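Local coordinates for protein glycosyl hydrolase (Rhizobium leguminosarum bv. trifolii, PDB 5NDX) that probably hydrolyses O-glycosidic bonds as a family 39 glycoside hydrolase, an iduronidase that is the bacterial orthologue of human alpha-L-iduronidase, at residues A533-L538 / Y602-R607. The protein carries 2 engineered substitutions. Residues are numbered along the deposited sequence; the frame is centred on the assembly and turned at random.
Sequences AAPTGL and YAVCAR. Unlike the reference sequence in segment 533-538: Ala534 (reference Thr). Unlike the reference sequence in segment 602-607: Arg607 (reference His). With SO4 (sulfate ion), chain H; SO4 (sulfate ion), chain G.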
# COMPACT_ATOMS: atom_id res chain seq x y z
N ALA A 533 -3.78 -22.33 -11.44
CA ALA A 533 -2.65 -22.91 -10.77
C ALA A 533 -2.85 -22.90 -9.24
O ALA A 533 -3.43 -21.98 -8.64
CB ALA A 533 -1.40 -22.14 -11.14
N ALA A 534 -2.40 -23.97 -8.63
CA ALA A 534 -2.48 -24.11 -7.20
C ALA A 534 -1.61 -23.06 -6.49
O ALA A 534 -0.62 -22.58 -7.04
CB ALA A 534 -2.09 -25.52 -6.79
N PRO A 535 -2.04 -22.63 -5.30
CA PRO A 535 -1.17 -21.72 -4.55
C PRO A 535 0.11 -22.42 -4.06
O PRO A 535 0.15 -23.63 -4.04
CB PRO A 535 -2.01 -21.32 -3.33
CG PRO A 535 -3.29 -22.01 -3.47
CD PRO A 535 -3.26 -22.99 -4.59
N THR A 536 1.09 -21.66 -3.60
CA THR A 536 2.36 -22.20 -3.14
C THR A 536 2.85 -21.56 -1.87
O THR A 536 2.44 -20.44 -1.53
CB THR A 536 3.45 -22.03 -4.21
OG1 THR A 536 3.76 -20.65 -4.41
CG2 THR A 536 3.02 -22.65 -5.54
N GLY A 537 3.77 -22.23 -1.19
CA GLY A 537 4.54 -21.58 -0.11
C GLY A 537 3.70 -21.24 1.13
O GLY A 537 3.85 -20.18 1.70
N LEU A 538 2.82 -22.14 1.54
CA LEU A 538 1.94 -21.87 2.67
C LEU A 538 2.71 -21.86 3.96
O LEU A 538 3.29 -22.87 4.27
CB LEU A 538 0.87 -22.93 2.80
CG LEU A 538 -0.08 -22.81 4.00
CD1 LEU A 538 -0.82 -21.49 3.98
CD2 LEU A 538 -1.08 -23.94 3.99
N TYR A 602 -4.32 -27.33 7.55
CA TYR A 602 -4.82 -26.27 6.67
C TYR A 602 -4.60 -26.66 5.22
O TYR A 602 -3.65 -27.35 4.92
CB TYR A 602 -4.12 -24.95 6.99
CG TYR A 602 -4.60 -24.34 8.29
CD1 TYR A 602 -5.88 -23.78 8.39
CD2 TYR A 602 -3.79 -24.35 9.41
CE1 TYR A 602 -6.33 -23.23 9.58
CE2 TYR A 602 -4.22 -23.78 10.61
CZ TYR A 602 -5.49 -23.25 10.69
OH TYR A 602 -5.90 -22.74 11.86
N ALA A 603 -5.52 -26.26 4.35
CA ALA A 603 -5.36 -26.35 2.89
C ALA A 603 -5.87 -25.03 2.26
O ALA A 603 -6.82 -24.43 2.77
CB ALA A 603 -6.15 -27.53 2.33
N VAL A 604 -5.19 -24.55 1.22
CA VAL A 604 -5.62 -23.38 0.47
C VAL A 604 -5.83 -23.79 -0.99
O VAL A 604 -4.96 -24.44 -1.56
CB VAL A 604 -4.59 -22.24 0.60
CG1 VAL A 604 -5.06 -21.03 -0.17
CG2 VAL A 604 -4.44 -21.84 2.06
N CYS A 605 -7.01 -23.46 -1.55
CA CYS A 605 -7.38 -23.72 -2.94
C CYS A 605 -7.51 -22.40 -3.68
O CYS A 605 -7.99 -21.43 -3.09
CB CYS A 605 -8.72 -24.46 -3.00
SG CYS A 605 -8.67 -25.97 -1.95
N ALA A 606 -7.13 -22.35 -4.95
CA ALA A 606 -7.45 -21.23 -5.80
C ALA A 606 -8.71 -21.57 -6.57
O ALA A 606 -8.95 -22.75 -6.84
CB ALA A 606 -6.31 -20.89 -6.73
N ARG A 607 -9.54 -20.55 -6.82
CA ARG A 607 -10.75 -20.64 -7.63
C ARG A 607 -10.74 -19.53 -8.66
O ARG A 607 -10.46 -18.38 -8.32
CB ARG A 607 -12.00 -20.51 -6.80
CG ARG A 607 -12.43 -21.81 -6.16
CD ARG A 607 -13.93 -21.87 -5.91
NE ARG A 607 -14.15 -23.08 -5.12
CZ ARG A 607 -14.33 -24.30 -5.60
NH1 ARG A 607 -14.41 -24.51 -6.91
NH2 ARG A 607 -14.48 -25.33 -4.77
S SO4 H . -0.58 -26.24 -10.84
O1 SO4 H . -1.48 -25.95 -11.99
O2 SO4 H . 0.27 -27.41 -11.18
O3 SO4 H . 0.27 -25.06 -10.60
O4 SO4 H . -1.37 -26.58 -9.64
S SO4 G . -14.93 -28.37 -6.20
O1 SO4 G . -16.13 -29.07 -6.71
O2 SO4 G . -14.56 -27.28 -7.12
O3 SO4 G . -15.23 -27.81 -4.86
O4 SO4 G . -13.80 -29.33 -6.08
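Val604 points its CB at segment 533-538 and forks there between Pro535 and Leu538. From CB, branch CG1 runs anti to the backbone N (chi1 -179°) and meets Pro535 CG at 3.9 Å; branch CG2, anti to the carbonyl carbon, meets Leu538 CD1 at 4.1 Å. The other Leu538 methyl, CD2, reaches Tyr602 CB at 4.4 Å, while the Tyr602 ring leads away and its OH is hydrogen-bonded to His593 ND1. No hydrogen bond joins the two segments: Ala533-Pro535 leads into strand 536-545, the first of a three-stranded sheet, which packs against the four-stranded sheet where 601-607 is an inner strand, a beta sandwich whose strand order fits a fibronectin type III-like domain. The Pro535 ring also bears on the opposing backbone, with CG 3.5 Å from Val604 O and CD 3.9 Å from Ala606 N. Trp556 touches both Pro535 and Val604, and Tyr567 touches Pro535 and Ala606. An alanine in place of Pro535 would lack CG and CD, and would probably leave a gap beside Val604 CG1 and let the incoming backbone turn more freely. Farther along, Ala533 O rests 3.6 Å from Ala606 CB. Cys605, directed away from this interface, is disulfide-bonded to Cys617.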